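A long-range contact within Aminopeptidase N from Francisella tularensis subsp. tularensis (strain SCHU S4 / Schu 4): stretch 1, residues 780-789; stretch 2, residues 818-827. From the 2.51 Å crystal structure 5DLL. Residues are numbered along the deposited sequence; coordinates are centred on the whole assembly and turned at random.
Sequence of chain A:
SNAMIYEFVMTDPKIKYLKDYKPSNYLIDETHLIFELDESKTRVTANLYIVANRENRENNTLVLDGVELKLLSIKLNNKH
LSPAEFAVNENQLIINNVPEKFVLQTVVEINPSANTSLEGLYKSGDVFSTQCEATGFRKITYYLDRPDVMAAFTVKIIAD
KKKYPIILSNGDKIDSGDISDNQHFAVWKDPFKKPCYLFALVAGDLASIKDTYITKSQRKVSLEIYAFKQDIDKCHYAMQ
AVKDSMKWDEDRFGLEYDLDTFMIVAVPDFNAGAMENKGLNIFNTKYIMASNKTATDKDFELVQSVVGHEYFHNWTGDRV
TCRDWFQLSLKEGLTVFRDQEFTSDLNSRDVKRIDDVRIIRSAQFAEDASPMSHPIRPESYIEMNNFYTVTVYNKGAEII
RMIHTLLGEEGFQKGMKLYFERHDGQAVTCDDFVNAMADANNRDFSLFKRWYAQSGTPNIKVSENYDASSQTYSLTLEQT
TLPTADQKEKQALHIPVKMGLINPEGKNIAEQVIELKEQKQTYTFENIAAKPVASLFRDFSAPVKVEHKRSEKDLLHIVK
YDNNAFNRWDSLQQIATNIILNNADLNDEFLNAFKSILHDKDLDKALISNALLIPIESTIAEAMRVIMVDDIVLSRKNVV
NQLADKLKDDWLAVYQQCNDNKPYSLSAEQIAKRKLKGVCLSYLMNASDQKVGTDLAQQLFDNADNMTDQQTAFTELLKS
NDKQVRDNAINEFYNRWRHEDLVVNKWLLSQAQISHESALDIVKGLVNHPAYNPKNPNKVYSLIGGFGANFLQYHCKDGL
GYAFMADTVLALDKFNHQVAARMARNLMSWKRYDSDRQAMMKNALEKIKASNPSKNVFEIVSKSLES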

ATOM      1  N   VAL A 780      15.713  13.690   1.181  1.00 44.95           N
ATOM      2  CA  VAL A 780      15.511  13.818   2.619  1.00 45.26           C
ATOM      3  C   VAL A 780      15.074  12.482   3.233  1.00 42.69           C
ATOM      4  O   VAL A 780      15.505  12.142   4.331  1.00 41.14           O
ATOM      5  N   TYR A 781      14.232  11.728   2.526  1.00 44.08           N
ATOM      6  CA  TYR A 781      13.790  10.408   3.010  1.00 48.30           C
ATOM      7  C   TYR A 781      14.920   9.387   2.926  1.00 47.30           C
ATOM      8  O   TYR A 781      15.007   8.472   3.748  1.00 48.68           O
ATOM      9  N   SER A 782      15.776   9.550   1.923  1.00 48.25           N
ATOM     10  CA  SER A 782      16.941   8.694   1.756  1.00 46.25           C
ATOM     11  C   SER A 782      17.945   8.900   2.879  1.00 43.96           C
ATOM     12  O   SER A 782      18.238   7.967   3.624  1.00 43.89           O
ATOM     13  N   LEU A 783      18.460  10.122   3.001  1.00 43.13           N
ATOM     14  CA  LEU A 783      19.546  10.400   3.935  1.00 43.27           C
ATOM     15  C   LEU A 783      19.062  10.528   5.377  1.00 45.51           C
ATOM     16  O   LEU A 783      19.573   9.843   6.265  1.00 44.04           O
ATOM     17  N   ILE A 784      18.088  11.408   5.608  1.00 44.75           N
ATOM     18  CA  ILE A 784      17.640  11.709   6.969  1.00 44.15           C
ATOM     19  C   ILE A 784      16.700  10.620   7.493  1.00 44.46           C
ATOM     20  O   ILE A 784      16.891  10.112   8.599  1.00 44.54           O
ATOM     21  N   GLY A 785      15.694  10.262   6.697  1.00 43.92           N
ATOM     22  CA  GLY A 785      14.782   9.166   7.039  1.00 44.64           C
ATOM     23  C   GLY A 785      15.494   7.826   7.106  1.00 42.81           C
ATOM     24  O   GLY A 785      15.126   6.959   7.897  1.00 42.61           O
ATOM     25  N   GLY A 786      16.514   7.661   6.267  1.00 43.38           N
ATOM     26  CA  GLY A 786      17.379   6.489   6.305  1.00 45.23           C
ATOM     27  C   GLY A 786      18.229   6.409   7.560  1.00 47.49           C
ATOM     28  O   GLY A 786      18.494   5.318   8.055  1.00 50.95           O
ATOM     29  N   PHE A 787      18.664   7.557   8.076  1.00 47.66           N
ATOM     30  CA  PHE A 787      19.423   7.587   9.326  1.00 47.25           C
ATOM     31  C   PHE A 787      18.516   7.356  10.530  1.00 47.96           C
ATOM     32  O   PHE A 787      18.923   6.725  11.503  1.00 51.91           O
ATOM     33  N   GLY A 788      17.290   7.865  10.462  1.00 49.78           N
ATOM     34  CA  GLY A 788      16.294   7.623  11.504  1.00 49.77           C
ATOM     35  C   GLY A 788      15.879   6.163  11.621  1.00 50.13           C
ATOM     36  O   GLY A 788      15.421   5.736  12.680  1.00 53.57           O
ATOM     37  N   ALA A 789      16.032   5.409  10.531  1.00 49.50           N
ATOM     38  CA  ALA A 789      15.749   3.966  10.511  1.00 49.42           C
ATOM     39  C   ALA A 789      16.974   3.097  10.833  1.00 47.24           C
ATOM     40  O   ALA A 789      16.847   1.881  10.963  1.00 47.20           O
ATOM     41  N   GLN A 818       6.120  20.432   5.373  1.00 61.95           N
ATOM     42  CA  GLN A 818       5.543  19.087   5.382  1.00 63.51           C
ATOM     43  C   GLN A 818       6.639  18.075   5.665  1.00 51.70           C
ATOM     44  O   GLN A 818       6.486  17.212   6.522  1.00 46.29           O
ATOM     45  N   VAL A 819       7.752  18.220   4.949  1.00 51.17           N
ATOM     46  CA  VAL A 819       8.914  17.343   5.079  1.00 50.08           C
ATOM     47  C   VAL A 819       9.560  17.482   6.454  1.00 48.03           C
ATOM     48  O   VAL A 819       9.944  16.481   7.069  1.00 44.56           O
ATOM     49  N   ALA A 820       9.686  18.716   6.933  1.00 44.28           N
ATOM     50  CA  ALA A 820      10.226  18.967   8.272  1.00 43.47           C
ATOM     51  C   ALA A 820       9.383  18.283   9.356  1.00 42.96           C
ATOM     52  O   ALA A 820       9.919  17.747  10.327  1.00 42.33           O
ATOM     53  N   ALA A 821       8.065  18.299   9.173  1.00 43.14           N
ATOM     54  CA  ALA A 821       7.138  17.673  10.112  1.00 47.06           C
ATOM     55  C   ALA A 821       7.244  16.146  10.102  1.00 52.76           C
ATOM     56  O   ALA A 821       7.137  15.507  11.155  1.00 52.23           O
ATOM     57  N   ARG A 822       7.441  15.566   8.917  1.00 52.05           N
ATOM     58  CA  ARG A 822       7.608  14.116   8.782  1.00 52.64           C
ATOM     59  C   ARG A 822       8.853  13.650   9.513  1.00 47.83           C
ATOM     60  O   ARG A 822       8.790  12.746  10.345  1.00 51.90           O
ATOM     61  N   MET A 823       9.983  14.285   9.216  1.00 45.98           N
ATOM     62  CA  MET A 823      11.247  13.923   9.853  1.00 44.52           C
ATOM     63  C   MET A 823      11.185  14.074  11.361  1.00 40.04           C
ATOM     64  O   MET A 823      11.944  13.427  12.075  1.00 39.36           O
ATOM     65  N   ALA A 824      10.289  14.935  11.836  1.00 44.66           N
ATOM     66  CA  ALA A 824      10.089  15.135  13.265  1.00 46.13           C
ATOM     67  C   ALA A 824       9.442  13.927  13.941  1.00 44.00           C
ATOM     68  O   ALA A 824       9.686  13.695  15.126  1.00 41.65           O
ATOM     69  N   ARG A 825       8.637  13.157  13.201  1.00 48.22           N
ATOM     70  CA  ARG A 825       8.037  11.919  13.736  1.00 46.74           C
ATOM     71  C   ARG A 825       9.097  10.979  14.318  1.00 42.91           C
ATOM     72  O   ARG A 825       8.796  10.169  15.193  1.00 44.69           O
ATOM     73  N   ASN A 826      10.331  11.094  13.822  1.00 39.48           N
ATOM     74  CA  ASN A 826      11.478  10.350  14.355  1.00 39.33           C
ATOM     75  C   ASN A 826      11.747  10.566  15.846  1.00 35.94           C
ATOM     76  O   ASN A 826      12.403   9.738  16.480  1.00 35.79           O
ATOM     77  N   LEU A 827      11.265  11.681  16.391  1.00 40.55           N
ATOM     78  CA  LEU A 827      11.498  12.047  17.791  1.00 38.36           C
ATOM     79  C   LEU A 827      10.270  11.866  18.685  1.00 36.01           C
ATOM     80  O   LEU A 827      10.376  11.995  19.902  1.00 33.16           O
TER

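Two helices of Aminopeptidase N run side by side in nearly the same direction, their axes inclined by 20° and 10.6 Å apart at closest approach, and together the stretches bury 365 Å². The central bump is Met823. Its CA-to-CB bond points toward the first helix, and with chi1 and chi2 both m the side chain enters a hollow formed by Val780, Tyr781, Ile784 and Gly785, a knob in a hole. The closest approaches are Met823 CG to Val780 CG1 (3.7 Å), Met823 SD to Ile784 CG2 (3.9 Å) and Met823 CE to Tyr781 CD1 (3.6 Å), the last at the edge of the ring; the walls share the knob, for Met823 CG also nears Ile784 CG2 and Met823 SD also nears Val780 CG1. At Gly785 the hollow is lined by backbone, and Met823 SD comes within 3.8 Å of Gly785 N; a CB there would point sideways and would not collide with the sulfur.

One turn earlier, Val780 and Val819, both t at chi1 and both directed toward the opposing helix, meet tip to tip, with Val780 CG1 3.5 Å from Val819 CG1. Tyr781 (chi1 m) leaves its helix sideways, but its ring reaches across and closes one flank of the hollow. Its hydroxyl, Tyr781 OH, lies 4.0 Å from Val819 CG2 and 2.7 Å from Arg822 NH1. The latter approach is short but poorly angled, with the oxygen over a face of the guanidinium, so it is not a hydrogen bond; none links the two stretches. Ile784 (m, m) starts toward the second stretch, then turns its end away, leaving CG2 against the sulfur.

Farther along, the backbones draw closer, with Gly788 CA and Asn826 CA 6.2 Å apart. Asn826 (chi1 m) points toward Gly788 and rests Asn826 OD1 3.8 Å from Gly788 CA; a CB on Gly788 would collide with that oxygen. The amide is steadied within its own stretch by a hydrogen bond from Asn826 ND2 to Met823 O (2.9 Å).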

ATOM      1  CB  VAL A 780      14.481  14.928   2.948  1.00 47.59           C
ATOM      2  CG1 VAL A 780      14.166  14.961   4.439  1.00 50.10           C
ATOM      3  CG2 VAL A 780      14.993  16.287   2.480  1.00 46.67           C
ATOM      4  CB  TYR A 781      12.575   9.894   2.225  1.00 48.72           C
ATOM      5  CG  TYR A 781      11.415  10.866   2.143  1.00 57.76           C
ATOM      6  CD1 TYR A 781      11.083  11.691   3.220  1.00 60.71           C
ATOM      7  CD2 TYR A 781      10.638  10.954   0.991  1.00 64.23           C
ATOM      8  CE1 TYR A 781      10.024  12.578   3.144  1.00 61.26           C
ATOM      9  CE2 TYR A 781       9.573  11.840   0.907  1.00 66.42           C
ATOM     10  CZ  TYR A 781       9.272  12.648   1.987  1.00 63.78           C
ATOM     11  OH  TYR A 781       8.218  13.529   1.914  1.00 75.86           O
ATOM     12  CB  SER A 782      17.616   8.964   0.410  1.00 45.66           C
ATOM     13  OG  SER A 782      16.740   8.653  -0.656  1.00 48.81           O
ATOM     14  CB  LEU A 783      20.299  11.670   3.532  1.00 44.34           C
ATOM     15  CG  LEU A 783      21.565  11.949   4.353  1.00 45.33           C
ATOM     16  CD1 LEU A 783      22.614  10.872   4.112  1.00 46.42           C
ATOM     17  CD2 LEU A 783      22.123  13.327   4.035  1.00 47.26           C
ATOM     18  CB  ILE A 784      16.956  13.092   7.064  1.00 47.99           C
ATOM     19  CG1 ILE A 784      17.858  14.198   6.482  1.00 48.44           C
ATOM     20  CG2 ILE A 784      16.572  13.403   8.509  1.00 53.26           C
ATOM     21  CD1 ILE A 784      19.251  14.276   7.075  1.00 44.68           C
ATOM     22  CB  PHE A 787      20.184   8.901   9.496  1.00 49.58           C
ATOM     23  CG  PHE A 787      21.000   8.952  10.757  1.00 52.39           C
ATOM     24  CD1 PHE A 787      22.166   8.208  10.869  1.00 56.13           C
ATOM     25  CD2 PHE A 787      20.586   9.712  11.842  1.00 52.39           C
ATOM     26  CE1 PHE A 787      22.916   8.231  12.034  1.00 54.83           C
ATOM     27  CE2 PHE A 787      21.331   9.742  13.008  1.00 53.02           C
ATOM     28  CZ  PHE A 787      22.497   9.000  13.105  1.00 58.93           C
ATOM     29  CB  ALA A 789      15.171   3.566   9.162  1.00 47.29           C
ATOM     30  CB  GLN A 818       4.864  18.759   4.046  1.00 72.27           C
ATOM     31  CG  GLN A 818       3.800  19.754   3.591  1.00 85.64           C
ATOM     32  CD  GLN A 818       2.701  19.971   4.616  1.00 92.18           C
ATOM     33  OE1 GLN A 818       2.353  19.067   5.375  1.00104.52           O
ATOM     34  NE2 GLN A 818       2.146  21.178   4.637  1.00 94.35           N
ATOM     35  CB  VAL A 819       9.961  17.645   3.980  1.00 53.46           C
ATOM     36  CG1 VAL A 819      11.262  16.890   4.226  1.00 52.71           C
ATOM     37  CG2 VAL A 819       9.404  17.291   2.609  1.00 57.92           C
ATOM     38  CB  ALA A 820      10.317  20.465   8.532  1.00 45.44           C
ATOM     39  CB  ALA A 821       5.713  18.102   9.799  1.00 46.72           C
ATOM     40  CB  ARG A 822       7.699  13.692   7.312  1.00 55.49           C
ATOM     41  CG  ARG A 822       6.369  13.663   6.579  1.00 64.66           C
ATOM     42  CD  ARG A 822       6.454  12.765   5.354  1.00 80.38           C
ATOM     43  NE  ARG A 822       5.362  12.999   4.407  1.00 80.61           N
ATOM     44  CZ  ARG A 822       5.328  13.974   3.496  1.00 79.62           C
ATOM     45  NH1 ARG A 822       6.323  14.851   3.378  1.00 70.77           N
ATOM     46  NH2 ARG A 822       4.277  14.075   2.691  1.00 96.01           N
ATOM     47  CB  MET A 823      12.405  14.759   9.300  1.00 43.39           C
ATOM     48  CG  MET A 823      12.770  14.444   7.858  1.00 48.00           C
ATOM     49  SD  MET A 823      12.908  12.675   7.505  1.00 53.53           S
ATOM     50  CE  MET A 823      11.301  12.331   6.792  1.00 59.56           C
ATOM     51  CB  ALA A 824       9.272  16.394  13.519  1.00 49.89           C
ATOM     52  CB  ARG A 825       7.219  11.165  12.676  1.00 50.14           C
ATOM     53  CG  ARG A 825       6.004  11.912  12.136  1.00 55.92           C
ATOM     54  CD  ARG A 825       4.895  10.955  11.708  1.00 61.82           C
ATOM     55  NE  ARG A 825       4.076  11.501  10.620  1.00 77.67           N
ATOM     56  CZ  ARG A 825       4.065  11.067   9.355  1.00 89.57           C
ATOM     57  NH1 ARG A 825       4.821  10.044   8.955  1.00 93.07           N
ATOM     58  NH2 ARG A 825       3.273  11.662   8.468  1.00 88.06           N
ATOM     59  CB  ASN A 826      12.754  10.706  13.575  1.00 40.11           C
ATOM     60  CG  ASN A 826      12.814  10.049  12.204  1.00 40.76           C
ATOM     61  OD1 ASN A 826      12.740   8.827  12.084  1.00 40.06           O
ATOM     62  ND2 ASN A 826      12.969  10.858  11.169  1.00 45.88           N
ATOM     63  CB  LEU A 827      11.961  13.508  17.864  1.00 34.42           C
ATOM     64  CG  LEU A 827      13.355  13.783  17.294  1.00 35.20           C
ATOM     65  CD1 LEU A 827      13.516  15.259  16.968  1.00 36.94           C
ATOM     66  CD2 LEU A 827      14.443  13.320  18.256  1.00 33.29           C
TER